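Local coordinates for protein peptidyl-tRNA hydrolase (Sulfolobus solfataricus, PDB 1XTY) that hydrolyses peptidyl-tRNAs, probably those that drop off the ribosome during protein synthesis, releasing an N-acyl amino acid and tRNA, and works as a homodimer, at residues A[77-82]-A[111-116]. Sequence-based numbering, arbitrary orientation.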
ATOM      1  N   MET A  77       0.935 -11.240  20.893  1.00 24.41           N
ATOM      2  CA  MET A  77       1.403  -9.981  21.462  1.00 25.82           C
ATOM      3  C   MET A  77       0.431  -8.832  21.244  1.00 25.06           C
ATOM      4  O   MET A  77       0.753  -7.669  21.499  1.00 24.94           O
ATOM      5  CB  MET A  77       2.772  -9.637  20.886  1.00 27.12           C
ATOM      6  CG  MET A  77       3.790 -10.722  21.155  1.00 32.18           C
ATOM      7  SD  MET A  77       5.455 -10.226  20.772  1.00 38.31           S
ATOM      8  CE  MET A  77       5.430 -10.374  19.061  1.00 36.21           C
ATOM      9  N   ASN A  78      -0.764  -9.171  20.773  1.00 23.13           N
ATOM     10  CA  ASN A  78      -1.815  -8.194  20.539  1.00 22.95           C
ATOM     11  C   ASN A  78      -1.417  -7.021  19.651  1.00 21.15           C
ATOM     12  O   ASN A  78      -1.692  -5.868  19.975  1.00 22.12           O
ATOM     13  CB  ASN A  78      -2.344  -7.680  21.880  1.00 26.18           C
ATOM     14  CG  ASN A  78      -2.958  -8.787  22.722  1.00 29.82           C
ATOM     15  OD1 ASN A  78      -3.924  -9.435  22.310  1.00 30.92           O
ATOM     16  ND2 ASN A  78      -2.399  -9.010  23.906  1.00 31.68           N
ATOM     17  N   LEU A  79      -0.769  -7.326  18.535  1.00 20.57           N
ATOM     18  CA  LEU A  79      -0.361  -6.310  17.571  1.00 19.39           C
ATOM     19  C   LEU A  79      -1.292  -6.430  16.370  1.00 19.38           C
ATOM     20  O   LEU A  79      -1.842  -7.504  16.110  1.00 18.46           O
ATOM     21  CB  LEU A  79       1.077  -6.548  17.100  1.00 19.73           C
ATOM     22  CG  LEU A  79       2.209  -6.483  18.131  1.00 23.26           C
ATOM     23  CD1 LEU A  79       3.544  -6.685  17.421  1.00 23.23           C
ATOM     24  CD2 LEU A  79       2.186  -5.138  18.840  1.00 21.86           C
ATOM     25  N   PRO A  80      -1.488  -5.330  15.626  1.00 17.55           N
ATOM     26  CA  PRO A  80      -2.366  -5.378  14.454  1.00 15.42           C
ATOM     27  C   PRO A  80      -1.687  -6.215  13.378  1.00 14.15           C
ATOM     28  O   PRO A  80      -0.472  -6.114  13.191  1.00 13.37           O
ATOM     29  CB  PRO A  80      -2.465  -3.910  14.019  1.00 16.57           C
ATOM     30  CG  PRO A  80      -2.009  -3.122  15.219  1.00 17.44           C
ATOM     31  CD  PRO A  80      -0.937  -3.979  15.819  1.00 17.74           C
ATOM     32  N   PHE A  81      -2.452  -7.043  12.675  1.00 13.19           N
ATOM     33  CA  PHE A  81      -1.876  -7.844  11.605  1.00 13.05           C
ATOM     34  C   PHE A  81      -2.915  -8.119  10.527  1.00 11.83           C
ATOM     35  O   PHE A  81      -4.114  -8.074  10.786  1.00 13.13           O
ATOM     36  CB  PHE A  81      -1.300  -9.159  12.157  1.00 14.20           C
ATOM     37  CG  PHE A  81      -2.336 -10.167  12.575  1.00 15.32           C
ATOM     38  CD1 PHE A  81      -2.881 -11.055  11.647  1.00 15.93           C
ATOM     39  CD2 PHE A  81      -2.760 -10.240  13.897  1.00 18.00           C
ATOM     40  CE1 PHE A  81      -3.834 -12.002  12.035  1.00 16.40           C
ATOM     41  CE2 PHE A  81      -3.713 -11.183  14.296  1.00 20.48           C
ATOM     42  CZ  PHE A  81      -4.249 -12.064  13.363  1.00 17.93           C
ATOM     43  N   SER A  82      -2.450  -8.373   9.310  1.00 12.18           N
ATOM     44  CA  SER A  82      -3.357  -8.666   8.209  1.00 12.97           C
ATOM     45  C   SER A  82      -2.788  -9.769   7.339  1.00 14.30           C
ATOM     46  O   SER A  82      -1.628  -9.707   6.936  1.00 11.26           O
ATOM     47  CB  SER A  82      -3.593  -7.417   7.354  1.00 14.85           C
ATOM     48  OG  SER A  82      -2.373  -6.920   6.823  1.00 19.05           O
ATOM     49  N   ASP A 111      10.315  -5.954  15.782  1.00 30.99           N
ATOM     50  CA  ASP A 111      11.534  -6.715  15.520  1.00 33.43           C
ATOM     51  C   ASP A 111      11.567  -8.020  16.301  1.00 33.64           C
ATOM     52  O   ASP A 111      12.238  -8.966  15.901  1.00 32.89           O
ATOM     53  CB  ASP A 111      12.786  -5.898  15.862  1.00 35.96           C
ATOM     54  CG  ASP A 111      13.118  -4.865  14.805  1.00 38.19           C
ATOM     55  OD1 ASP A 111      13.013  -5.188  13.603  1.00 40.40           O
ATOM     56  OD2 ASP A 111      13.501  -3.735  15.175  1.00 40.59           O
ATOM     57  N   SER A 112      10.851  -8.072  17.421  1.00 35.14           N
ATOM     58  CA  SER A 112      10.820  -9.292  18.214  1.00 36.98           C
ATOM     59  C   SER A 112      10.027 -10.345  17.440  1.00 38.94           C
ATOM     60  O   SER A 112       9.764 -11.440  17.947  1.00 38.64           O
ATOM     61  CB  SER A 112      10.179  -9.040  19.585  1.00 37.27           C
ATOM     62  OG  SER A 112       8.803  -8.720  19.477  1.00 38.51           O
ATOM     63  N   ILE A 113       9.663  -9.999  16.204  1.00 40.06           N
ATOM     64  CA  ILE A 113       8.904 -10.882  15.318  1.00 41.12           C
ATOM     65  C   ILE A 113       9.573 -11.070  13.959  1.00 41.56           C
ATOM     66  O   ILE A 113       9.667 -12.187  13.457  1.00 42.53           O
ATOM     67  CB  ILE A 113       7.498 -10.326  15.009  1.00 41.18           C
ATOM     68  CG1 ILE A 113       6.734 -10.045  16.295  1.00 40.99           C
ATOM     69  CG2 ILE A 113       6.734 -11.320  14.143  1.00 40.56           C
ATOM     70  CD1 ILE A 113       5.359  -9.449  16.056  1.00 42.01           C
ATOM     71  N   THR A 114      10.025  -9.970  13.364  1.00 43.19           N
ATOM     72  CA  THR A 114      10.636 -10.018  12.038  1.00 43.97           C
ATOM     73  C   THR A 114      12.064  -9.484  11.937  1.00 44.92           C
ATOM     74  O   THR A 114      12.534  -9.178  10.844  1.00 44.67           O
ATOM     75  CB  THR A 114       9.779  -9.234  11.027  1.00 45.44           C
ATOM     76  OG1 THR A 114       9.791  -7.841  11.375  1.00 45.11           O
ATOM     77  CG2 THR A 114       8.339  -9.740  11.040  1.00 45.10           C
ATOM     78  N   GLY A 115      12.756  -9.376  13.065  1.00 46.10           N
ATOM     79  CA  GLY A 115      14.114  -8.860  13.035  1.00 47.54           C
ATOM     80  C   GLY A 115      15.142  -9.735  12.334  1.00 48.39           C
ATOM     81  O   GLY A 115      16.278  -9.307  12.123  1.00 49.03           O
ATOM     82  N   ASP A 116      14.751 -10.947  11.951  1.00 48.74           N
ATOM     83  CA  ASP A 116      15.667 -11.884  11.300  1.00 49.22           C
ATOM     84  C   ASP A 116      15.402 -12.099   9.813  1.00 47.88           C
ATOM     85  O   ASP A 116      15.957 -13.020   9.211  1.00 48.60           O
ATOM     86  CB  ASP A 116      15.595 -13.240  12.010  1.00 51.46           C
ATOM     87  CG  ASP A 116      14.198 -13.850  11.965  1.00 53.93           C
ATOM     88  OD1 ASP A 116      13.226 -13.121  12.255  1.00 55.05           O
ATOM     89  OD2 ASP A 116      14.066 -15.055  11.642  1.00 54.07           O
TER
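Leu79 and Met77 meet Ile113 through aliphatic and thioether groups, and the flat group close by, the ring of Phe81, is turned to its own segment, 77-82: Leu79 O lies at its edge, in the ring plane, 3.6 Å from Phe81 CD2, while the ring packs on helix 64-76. Across the contact, Leu79 and Ile113 reach toward each other tip to tip, with Leu79 CD1 3.6 Å from Ile113 CD1. The isoleucine owes this reach to an extended CG1 branch (chi2 178°), which carries its terminal methyl away from helix 107-114. Met77 also ends against this branch, although its modelled methyl is implausibly near and the exact spacing is doubtful.

The setting illustrates how a helix terminus can pack through its outgoing loop. Helix 64-76 joins the parallel strands 56-61 and 81-85 of the mixed sheet, a beta-alpha-beta crossover, and closes in a Schellman motif: Asn78, with positive phi, is the C-prime residue, and the backbone N-to-O pairs are Leu79 N to Ala74 O and Asn78 N to Glu75 O. The chain then runs on into strand 81-85. Leu79 also touches Trp45 of helix 40-51, while Ile113 touches Arg70 within helix 64-76.

Side chains do the bridging, since even the nearest CA atoms, those of Met77 and Ile113, are 9.7 Å apart. In Met77, the modelled bend at chi3 (-78°) sets the position of CE and shares the doubt over that methyl. Ser112 lies alongside this thioether end, its OG 3.9 Å from Met77 SD. That hydroxyl makes its hydrogen bond within its own helix, to Leu109 O.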